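Aminofutalosine deaminase (Helicobacter pylori, PDB 7LKK) catalyses the hydrolytic deamination of aminofutalosine in the menaquinone pathway and probably deaminates adenosine too, using a metal-dependent amidohydrolase active site. Local coordinates at residues 89-92 and 98-101; 236-239 and 245-248; 273-278 and 301-306. One frame throughout, in Å; residues are numbered along the deposited sequence.

Contact 1 of 3, residues 89-92 and 98-101; sequences ASFD and GWLG. With MCF ((8R)-3-(5-S-methyl-5-thio-beta-D-ribofuranosyl)-3,6,7,8-tetrahydroimidazo[4,5-d][1,3]diazepin-8-ol), chain J.
The carbonyl oxygen of Asp92 is pressed against Trp99, and three carbons of that residue, CA, CB and CD1, close on it. Asp92 O lies 3.2 Å from Trp99 CA, in a CA-H...O contact with an angle of 124° at the hydrogen. It is also 3.2 Å from Trp99 CB, and Trp99 CD1 comes within 3.3 Å of Asp92 O at the edge of the indole, in its plane. No conventional donor reaches this buried oxygen; the CA-H...O contact probably compensates only in part.

Phe91 meets the same indole from another direction. Its CB lies 3.7 Å from Trp99 CD1, while Phe91 CD2 is 3.9 Å from Trp99 NE1. The phenyl and pyrrole-type rings are steeply inclined, with planes at 82° and centroids 5.6 Å apart, yet the approach is oblique and matches no classic aromatic geometry. Trp99 NE1 is spoken for by a hydrogen bond to Ser331 O, which helps fix the rotation of the indole. Nearby, Asp92 CB lies 3.6 Å from Gly98 O, so the first side-chain carbon of Asp92 rests on the backbone of helix 96-106. Ser102, further along that helix, ties the two together by hydrogen bonds between its OG and both Asp92 N and Trp99 O. The loop also meets the second subunit, where Gln404 of that chain makes a weak hydrogen bond to Phe91 O.

With CG anti to the backbone N (chi1 176°), the indole is carried away from the helix toward the inhibitor, and its far corner, CH2, stops 3.5 Å from MCF C7. A loop following a barrel strand thus backs a helix-borne tryptophan that walls the nucleoside pocket of this amidohydrolase.

Contact 2 of 3, residues 236-239 and 245-248; sequences KGWF and RFLK
Trp238 and Phe246 carry this contact, which joins the loop after helix 226-234 to helix 242-247, the next helix in the chain. The nearest atoms are Trp238 CZ2 and Phe246 CE2, 3.7 Å apart, with Trp238 CH2 next at 3.9 Å from the same Phe246 CE2. The ring planes stand at 44° and the centroids are 5.8 Å apart, an oblique pairing that is neither a stack nor edge-to-face; the two side chains run across each other at roughly a right angle.

Packing is firmer on the inner side. Trp238 CE3 sits 3.8 Å above the centre of the Phe239 ring, and Phe239 itself is buried against Tyr197, Trp231 and Phe242. A fully extended first torsion (chi1 -179°) carries the benzo end of Trp238 up to Phe246. Helix 96-106 packs against both rings: Ser97 touches Trp238, while Leu104 and Asn105 touch Phe246.

Toward solvent the contact is looser, for Trp238 and Phe246 both stay partly exposed and Arg245 is exposed. One close approach is the local exception: Arg245 CG lies 3.6 Å above one face of the Phe246 ring, displaced toward the rim.

Only 66 Å² is buried between the segments, and no hydrogen bond crosses. Cohesion here is therefore dispersive and hydrophobic, without a directional bond to fix the angle between the rings.

Contact 3 of 3, residues 273-278 and 301-306; sequences FVHNQF and FSNRLL. With MCF ((8R)-3-(5-S-methyl-5-thio-beta-D-ribofuranosyl)-3,6,7,8-tetrahydroimidazo[4,5-d][1,3]diazepin-8-ol), chain J.
Asn303 faces both His275 and Gln277 where strand 269-275 of the TIM-barrel amidohydrolase fold ends beside helix 300-305, and its amide is set differently against each. Against Gln277 the amides stack, their planes only 13° apart; Gln277 NE2 lies 3.0 Å from Asn303 CG, a tight approach of flat groups with no hydrogen bond between them. The Gln277 chain bends at chi2 to bring its amide there, and its NE2 is hydrogen-bonded instead to Lys309 O.

Against His275 the Asn303 amide is inclined, at 62° to the imidazole. His275 ND1 gives Asn303 OD1 a weak, bent hydrogen bond of 3.1 Å, reached obliquely to the ring. The other nitrogen, His275 NE2, donates to MCF O8 over 3.2 Å at 171°, nearly straight and in the ring plane. Asn303 thus probably helps, from the second shell, to orient an inhibitor-binding histidine. One imidazole face is also covered by Val274 CG1, 3.4 Å above its centre. Ser302 OG, close by, is hydrogen-bonded to the iron ligand Asp328.

One water completes the junction, donating to His275 O at 2.8 Å and accepting from Asn303 ND2 at 2.6 Å.

In the fold
Contacts 1 and 3 approach the same inhibitor from different parts of the barrel, their centres about 15 Å apart. They meet directly where Trp99 CG packs 3.6 Å from Leu306 CD1, and both also reach the second subunit. Contact 3 lies nearer the metal: the side chain of His275 is about 4 Å from the iron, that of Trp99 about 7 Å. Contact 2, a surface contact centred about 15 Å from contact 1, does not touch contact 3, their nearest atoms being about 10 Å apart. Helix 96-106 is common ground: Trp99 on it faces the inhibitor, while Gly101 CA lies 3.5 Å from CZ of Phe246, whose side chain is about 8 Å from the inhibitor.

Contact 1 of 3, residues 89-92 and 98-101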
loop_
_atom_site.group_PDB
_atom_site.type_symbol
_atom_site.label_atom_id
_atom_site.label_comp_id
_atom_site.label_asym_id
_atom_site.label_seq_id
_atom_site.Cartn_x
_atom_site.Cartn_y
_atom_site.Cartn_z
ATOM N N ALA A 89 -5.785 9.926 -14.134
ATOM C CA ALA A 89 -7.057 10.257 -13.503
ATOM C C ALA A 89 -8.183 10.362 -14.527
ATOM O O ALA A 89 -9.173 11.061 -14.296
ATOM C CB ALA A 89 -6.946 11.552 -12.702
ATOM N N SER A 90 -8.051 9.681 -15.667
ATOM C CA SER A 90 -9.103 9.729 -16.678
ATOM C C SER A 90 -10.346 8.954 -16.262
ATOM O O SER A 90 -11.437 9.240 -16.770
ATOM C CB SER A 90 -8.585 9.192 -18.015
ATOM O OG SER A 90 -7.516 9.981 -18.509
ATOM N N PHE A 91 -10.214 7.993 -15.350
ATOM C CA PHE A 91 -11.311 7.120 -14.960
ATOM C C PHE A 91 -11.672 7.347 -13.498
ATOM O O PHE A 91 -10.810 7.650 -12.668
ATOM C CB PHE A 91 -10.956 5.641 -15.185
ATOM C CG PHE A 91 -10.493 5.326 -16.583
ATOM C CD1 PHE A 91 -11.050 5.967 -17.678
ATOM C CD2 PHE A 91 -9.505 4.380 -16.802
ATOM C CE1 PHE A 91 -10.625 5.676 -18.964
ATOM C CE2 PHE A 91 -9.076 4.083 -18.086
ATOM C CZ PHE A 91 -9.638 4.733 -19.167
ATOM N N ASP A 92 -12.960 7.215 -13.194
ATOM C CA ASP A 92 -13.450 7.391 -11.834
ATOM C C ASP A 92 -13.185 6.147 -10.994
ATOM O O ASP A 92 -13.232 5.017 -11.485
ATOM C CB ASP A 92 -14.948 7.694 -11.832
ATOM C CG ASP A 92 -15.278 9.041 -12.449
ATOM O OD1 ASP A 92 -14.355 9.860 -12.647
ATOM O OD2 ASP A 92 -16.469 9.278 -12.734
ATOM N N GLY A 98 -19.160 3.335 -11.562
ATOM C CA GLY A 98 -18.552 4.623 -11.847
ATOM C C GLY A 98 -17.307 4.503 -12.703
ATOM O O GLY A 98 -17.064 5.331 -13.585
ATOM N N TRP A 99 -16.492 3.479 -12.447
ATOM C CA TRP A 99 -15.285 3.278 -13.242
ATOM C C TRP A 99 -15.626 2.884 -14.676
ATOM O O TRP A 99 -15.140 3.502 -15.631
ATOM C CB TRP A 99 -14.398 2.220 -12.587
ATOM C CG TRP A 99 -13.175 1.887 -13.381
ATOM C CD1 TRP A 99 -11.989 2.557 -13.376
ATOM C CD2 TRP A 99 -13.017 0.798 -14.299
ATOM N NE1 TRP A 99 -11.099 1.954 -14.233
ATOM C CE2 TRP A 99 -11.708 0.872 -14.813
ATOM C CE3 TRP A 99 -13.857 -0.230 -14.739
ATOM C CZ2 TRP A 99 -11.217 -0.044 -15.743
ATOM C CZ3 TRP A 99 -13.368 -1.138 -15.660
ATOM C CH2 TRP A 99 -12.061 -1.038 -16.154
ATOM N N LEU A 100 -16.468 1.861 -14.844
ATOM C CA LEU A 100 -16.789 1.375 -16.184
ATOM C C LEU A 100 -17.480 2.450 -17.014
ATOM O O LEU A 100 -17.169 2.625 -18.197
ATOM C CB LEU A 100 -17.656 0.119 -16.094
ATOM C CG LEU A 100 -18.003 -0.567 -17.418
ATOM C CD1 LEU A 100 -16.761 -0.773 -18.277
ATOM C CD2 LEU A 100 -18.712 -1.891 -17.166
ATOM N N GLY A 101 -18.426 3.172 -16.411
ATOM C CA GLY A 101 -19.066 4.270 -17.113
ATOM C C GLY A 101 -18.082 5.330 -17.569
ATOM O O GLY A 101 -18.221 5.890 -18.659
HETATM O O8 MCF J . -9.609 -5.882 -15.548
HETATM C C8 MCF J . -9.673 -4.492 -15.357
HETATM C C7 MCF J . -10.977 -4.047 -14.703
HETATM N N6 MCF J . -12.066 -4.909 -15.089
HETATM C C5 MCF J . -12.279 -5.203 -16.489
HETATM N N4 MCF J . -11.470 -4.716 -17.600
HETATM C C10 MCF J . -10.294 -3.817 -17.707
HETATM C C9 MCF J . -9.405 -3.701 -16.655
HETATM N N1 MCF J . -8.459 -2.849 -17.023
HETATM C C2 MCF J . -8.697 -2.431 -18.265
HETATM N N3 MCF J . -9.814 -3.035 -18.681
HETATM C C1S MCF J . -10.408 -2.800 -20.033
HETATM C C2S MCF J . -10.907 -4.087 -20.731
HETATM O O2S MCF J . -9.883 -4.714 -21.376
HETATM O O4S MCF J . -11.459 -2.077 -19.930
HETATM C C4S MCF J . -12.382 -2.442 -21.209
HETATM C C3S MCF J . -11.914 -3.538 -21.734
HETATM O O3S MCF J . -11.216 -3.214 -23.030
HETATM C C5S MCF J . -13.817 -2.641 -20.753
HETATM S S5S MCF J . -14.952 -2.174 -22.091
HETATM C C6S MCF J . -16.576 -2.928 -21.788
#

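Contact 2 of 3, residues 236-239 and 245-248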
loop_
_atom_site.group_PDB
_atom_site.type_symbol
_atom_site.label_atom_id
_atom_site.label_comp_id
_atom_site.label_asym_id
_atom_site.label_seq_id
_atom_site.Cartn_x
_atom_site.Cartn_y
_atom_site.Cartn_z
ATOM N N LYS A 236 -30.827 -7.749 -12.637
ATOM C CA LYS A 236 -31.222 -6.508 -11.988
ATOM C C LYS A 236 -29.984 -5.691 -11.646
ATOM O O LYS A 236 -28.847 -6.164 -11.747
ATOM C CB LYS A 236 -32.044 -6.775 -10.720
ATOM C CG LYS A 236 -33.374 -7.465 -10.971
ATOM C CD LYS A 236 -34.094 -7.760 -9.664
ATOM C CE LYS A 236 -35.586 -7.955 -9.887
ATOM N NZ LYS A 236 -36.397 -7.128 -8.950
ATOM N N GLY A 237 -30.220 -4.452 -11.240
ATOM C CA GLY A 237 -29.154 -3.565 -10.837
ATOM C C GLY A 237 -28.733 -2.588 -11.916
ATOM O O GLY A 237 -29.467 -2.274 -12.857
ATOM N N TRP A 238 -27.496 -2.107 -11.762
ATOM C CA TRP A 238 -26.977 -1.035 -12.608
ATOM C C TRP A 238 -26.954 -1.426 -14.083
ATOM O O TRP A 238 -27.186 -0.585 -14.958
ATOM C CB TRP A 238 -25.577 -0.649 -12.129
ATOM C CG TRP A 238 -24.930 0.453 -12.903
ATOM C CD1 TRP A 238 -25.113 1.793 -12.732
ATOM C CD2 TRP A 238 -23.976 0.308 -13.962
ATOM N NE1 TRP A 238 -24.338 2.493 -13.623
ATOM C CE2 TRP A 238 -23.629 1.606 -14.389
ATOM C CE3 TRP A 238 -23.382 -0.791 -14.590
ATOM C CZ2 TRP A 238 -22.716 1.834 -15.417
ATOM C CZ3 TRP A 238 -22.476 -0.563 -15.612
ATOM C CH2 TRP A 238 -22.153 0.739 -16.016
ATOM N N PHE A 239 -26.678 -2.696 -14.380
ATOM C CA PHE A 239 -26.553 -3.135 -15.769
ATOM C C PHE A 239 -27.883 -3.160 -16.519
ATOM O O PHE A 239 -27.887 -3.507 -17.708
ATOM C CB PHE A 239 -25.906 -4.519 -15.822
ATOM C CG PHE A 239 -24.405 -4.493 -15.760
ATOM C CD1 PHE A 239 -23.657 -4.196 -16.886
ATOM C CD2 PHE A 239 -23.743 -4.766 -14.574
ATOM C CE1 PHE A 239 -22.276 -4.170 -16.831
ATOM C CE2 PHE A 239 -22.363 -4.742 -14.511
ATOM C CZ PHE A 239 -21.629 -4.443 -15.641
ATOM N N ARG A 245 -27.703 2.611 -22.703
ATOM C CA ARG A 245 -27.003 3.853 -22.391
ATOM C C ARG A 245 -25.634 3.916 -23.063
ATOM O O ARG A 245 -25.273 4.937 -23.661
ATOM C CB ARG A 245 -26.873 3.992 -20.873
ATOM C CG ARG A 245 -25.922 5.064 -20.399
ATOM C CD ARG A 245 -25.899 5.134 -18.880
ATOM N NE ARG A 245 -27.141 5.664 -18.329
ATOM C CZ ARG A 245 -27.225 6.792 -17.631
ATOM N NH1 ARG A 245 -26.138 7.515 -17.396
ATOM N NH2 ARG A 245 -28.400 7.195 -17.166
ATOM N N PHE A 246 -24.856 2.838 -22.978
ATOM C CA PHE A 246 -23.465 2.877 -23.414
ATOM C C PHE A 246 -23.224 2.244 -24.776
ATOM O O PHE A 246 -22.327 2.688 -25.499
ATOM C CB PHE A 246 -22.566 2.183 -22.384
ATOM C CG PHE A 246 -22.436 2.935 -21.094
ATOM C CD1 PHE A 246 -21.552 3.993 -20.980
ATOM C CD2 PHE A 246 -23.198 2.583 -19.995
ATOM C CE1 PHE A 246 -21.435 4.691 -19.795
ATOM C CE2 PHE A 246 -23.079 3.271 -18.806
ATOM C CZ PHE A 246 -22.200 4.330 -18.707
ATOM N N LEU A 247 -23.986 1.216 -25.142
ATOM C CA LEU A 247 -23.716 0.464 -26.356
ATOM C C LEU A 247 -24.767 0.647 -27.441
ATOM O O LEU A 247 -24.562 0.157 -28.558
ATOM C CB LEU A 247 -23.580 -1.030 -26.031
ATOM C CG LEU A 247 -22.571 -1.350 -24.927
ATOM C CD1 LEU A 247 -22.556 -2.838 -24.614
ATOM C CD2 LEU A 247 -21.182 -0.867 -25.317
ATOM N N LYS A 248 -25.871 1.338 -27.150
ATOM C CA LYS A 248 -26.979 1.493 -28.093
ATOM C C LYS A 248 -27.482 0.131 -28.571
ATOM O O LYS A 248 -27.699 -0.100 -29.762
ATOM C CB LYS A 248 -26.579 2.381 -29.277
#

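Contact 3 of 3, residues 273-278 and 301-306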
loop_
_atom_site.group_PDB
_atom_site.type_symbol
_atom_site.label_atom_id
_atom_site.label_comp_id
_atom_site.label_asym_id
_atom_site.label_seq_id
_atom_site.Cartn_x
_atom_site.Cartn_y
_atom_site.Cartn_z
ATOM N N PHE A 273 -9.144 -17.034 -14.475
ATOM C CA PHE A 273 -10.290 -16.288 -13.969
ATOM C C PHE A 273 -9.771 -15.160 -13.088
ATOM O O PHE A 273 -9.130 -15.419 -12.064
ATOM C CB PHE A 273 -11.238 -17.194 -13.184
ATOM C CG PHE A 273 -12.128 -18.032 -14.050
ATOM C CD1 PHE A 273 -11.658 -19.203 -14.618
ATOM C CD2 PHE A 273 -13.436 -17.649 -14.297
ATOM C CE1 PHE A 273 -12.475 -19.977 -15.417
ATOM C CE2 PHE A 273 -14.258 -18.422 -15.096
ATOM C CZ PHE A 273 -13.777 -19.585 -15.656
ATOM N N VAL A 274 -10.035 -13.917 -13.494
ATOM C CA VAL A 274 -9.469 -12.733 -12.857
ATOM C C VAL A 274 -10.499 -12.106 -11.927
ATOM O O VAL A 274 -11.696 -12.060 -12.248
ATOM C CB VAL A 274 -8.989 -11.720 -13.915
ATOM C CG1 VAL A 274 -8.280 -10.545 -13.258
ATOM C CG2 VAL A 274 -8.076 -12.404 -14.924
ATOM N N HIS A 275 -10.023 -11.628 -10.768
ATOM C CA HIS A 275 -10.777 -10.886 -9.754
ATOM C C HIS A 275 -11.565 -11.824 -8.840
ATOM O O HIS A 275 -11.048 -12.241 -7.798
ATOM C CB HIS A 275 -11.685 -9.839 -10.409
ATOM C CG HIS A 275 -10.943 -8.861 -11.267
ATOM N ND1 HIS A 275 -9.894 -8.104 -10.793
ATOM C CD2 HIS A 275 -11.083 -8.533 -12.573
ATOM C CE1 HIS A 275 -9.426 -7.343 -11.766
ATOM N NE2 HIS A 275 -10.130 -7.583 -12.857
ATOM N N ASN A 276 -12.811 -12.143 -9.195
ATOM C CA ASN A 276 -13.624 -13.183 -8.560
ATOM C C ASN A 276 -14.095 -12.857 -7.145
ATOM O O ASN A 276 -14.584 -13.763 -6.456
ATOM C CB ASN A 276 -12.898 -14.536 -8.503
ATOM C CG ASN A 276 -12.164 -14.870 -9.787
ATOM O OD1 ASN A 276 -12.773 -15.282 -10.774
ATOM N ND2 ASN A 276 -10.842 -14.716 -9.770
ATOM N N GLN A 277 -13.981 -11.608 -6.679
ATOM C CA GLN A 277 -14.284 -11.335 -5.273
ATOM C C GLN A 277 -15.748 -11.573 -4.926
ATOM O O GLN A 277 -16.064 -11.797 -3.752
ATOM C CB GLN A 277 -13.925 -9.899 -4.890
ATOM C CG GLN A 277 -12.615 -9.395 -5.439
ATOM C CD GLN A 277 -12.809 -8.649 -6.732
ATOM O OE1 GLN A 277 -12.934 -9.255 -7.794
ATOM N NE2 GLN A 277 -12.864 -7.325 -6.651
ATOM N N PHE A 278 -16.647 -11.519 -5.907
ATOM C CA PHE A 278 -18.067 -11.733 -5.667
ATOM C C PHE A 278 -18.530 -13.116 -6.104
ATOM O O PHE A 278 -19.738 -13.352 -6.217
ATOM C CB PHE A 278 -18.886 -10.640 -6.354
ATOM C CG PHE A 278 -18.704 -9.286 -5.733
ATOM C CD1 PHE A 278 -19.575 -8.833 -4.755
ATOM C CD2 PHE A 278 -17.642 -8.478 -6.101
ATOM C CE1 PHE A 278 -19.400 -7.593 -4.170
ATOM C CE2 PHE A 278 -17.461 -7.238 -5.520
ATOM C CZ PHE A 278 -18.344 -6.792 -4.556
ATOM N N PHE A 301 -5.009 -3.881 -5.799
ATOM C CA PHE A 301 -5.211 -2.438 -5.897
ATOM C C PHE A 301 -6.391 -2.105 -6.801
ATOM O O PHE A 301 -7.200 -1.227 -6.478
ATOM C CB PHE A 301 -3.938 -1.750 -6.395
ATOM C CG PHE A 301 -3.769 -0.347 -5.879
ATOM C CD1 PHE A 301 -4.359 0.723 -6.533
ATOM C CD2 PHE A 301 -3.027 -0.100 -4.736
ATOM C CE1 PHE A 301 -4.208 2.014 -6.060
ATOM C CE2 PHE A 301 -2.872 1.191 -4.255
ATOM C CZ PHE A 301 -3.463 2.249 -4.918
ATOM N N SER A 302 -6.511 -2.800 -7.933
ATOM C CA SER A 302 -7.660 -2.598 -8.809
ATOM C C SER A 302 -8.966 -2.920 -8.094
ATOM O O SER A 302 -9.950 -2.181 -8.222
ATOM C CB SER A 302 -7.511 -3.450 -10.070
ATOM O OG SER A 302 -8.710 -3.458 -10.823
ATOM N N ASN A 303 -8.993 -4.018 -7.329
ATOM C CA ASN A 303 -10.197 -4.381 -6.589
ATOM C C ASN A 303 -10.586 -3.292 -5.597
ATOM O O ASN A 303 -11.777 -3.021 -5.396
ATOM C CB ASN A 303 -9.990 -5.704 -5.855
ATOM C CG ASN A 303 -9.876 -6.891 -6.790
ATOM O OD1 ASN A 303 -10.166 -6.798 -7.985
ATOM N ND2 ASN A 303 -9.453 -8.024 -6.245
ATOM N N ARG A 304 -9.596 -2.673 -4.948
ATOM C CA ARG A 304 -9.890 -1.612 -3.988
ATOM C C ARG A 304 -10.417 -0.363 -4.682
ATOM O O ARG A 304 -11.294 0.327 -4.149
ATOM C CB ARG A 304 -8.643 -1.274 -3.173
ATOM C CG ARG A 304 -8.891 -0.289 -2.035
ATOM C CD ARG A 304 -9.857 -0.866 -1.015
ATOM N NE ARG A 304 -10.234 0.102 0.011
ATOM C CZ ARG A 304 -11.417 0.704 0.072
ATOM N NH1 ARG A 304 -12.345 0.443 -0.839
ATOM N NH2 ARG A 304 -11.674 1.567 1.045
ATOM N N LEU A 305 -9.889 -0.048 -5.865
ATOM C CA LEU A 305 -10.287 1.175 -6.552
ATOM C C LEU A 305 -11.653 1.049 -7.213
ATOM O O LEU A 305 -12.346 2.059 -7.385
ATOM C CB LEU A 305 -9.246 1.558 -7.603
ATOM C CG LEU A 305 -7.853 1.955 -7.117
ATOM C CD1 LEU A 305 -7.004 2.409 -8.296
ATOM C CD2 LEU A 305 -7.934 3.043 -6.056
ATOM N N LEU A 306 -12.056 -0.164 -7.591
ATOM C CA LEU A 306 -13.307 -0.339 -8.319
ATOM C C LEU A 306 -14.427 -0.734 -7.363
ATOM O O LEU A 306 -15.059 0.133 -6.754
ATOM C CB LEU A 306 -13.143 -1.386 -9.426
ATOM C CG LEU A 306 -12.753 -0.868 -10.816
ATOM C CD1 LEU A 306 -11.572 0.094 -10.745
ATOM C CD2 LEU A 306 -12.450 -2.022 -11.765
HETATM O O8 MCF J . -9.609 -5.882 -15.548
HETATM C C8 MCF J . -9.673 -4.492 -15.357
HETATM C C7 MCF J . -10.977 -4.047 -14.703
HETATM N N6 MCF J . -12.066 -4.909 -15.089
HETATM C C5 MCF J . -12.279 -5.203 -16.489
HETATM N N4 MCF J . -11.470 -4.716 -17.600
HETATM C C10 MCF J . -10.294 -3.817 -17.707
HETATM C C9 MCF J . -9.405 -3.701 -16.655
HETATM N N1 MCF J . -8.459 -2.849 -17.023
HETATM C C2 MCF J . -8.697 -2.431 -18.265
HETATM N N3 MCF J . -9.814 -3.035 -18.681
HETATM C C1S MCF J . -10.408 -2.800 -20.033
HETATM C C2S MCF J . -10.907 -4.087 -20.731
HETATM O O2S MCF J . -9.883 -4.714 -21.376
HETATM O O4S MCF J . -11.459 -2.077 -19.930
HETATM C C4S MCF J . -12.382 -2.442 -21.209
HETATM C C3S MCF J . -11.914 -3.538 -21.734
HETATM O O3S MCF J . -11.216 -3.214 -23.030
HETATM C C5S MCF J . -13.817 -2.641 -20.753
HETATM S S5S MCF J . -14.952 -2.174 -22.091
HETATM C C6S MCF J . -16.576 -2.928 -21.788
HETATM O O HOH W 1 -9.088 -10.474 -6.992
#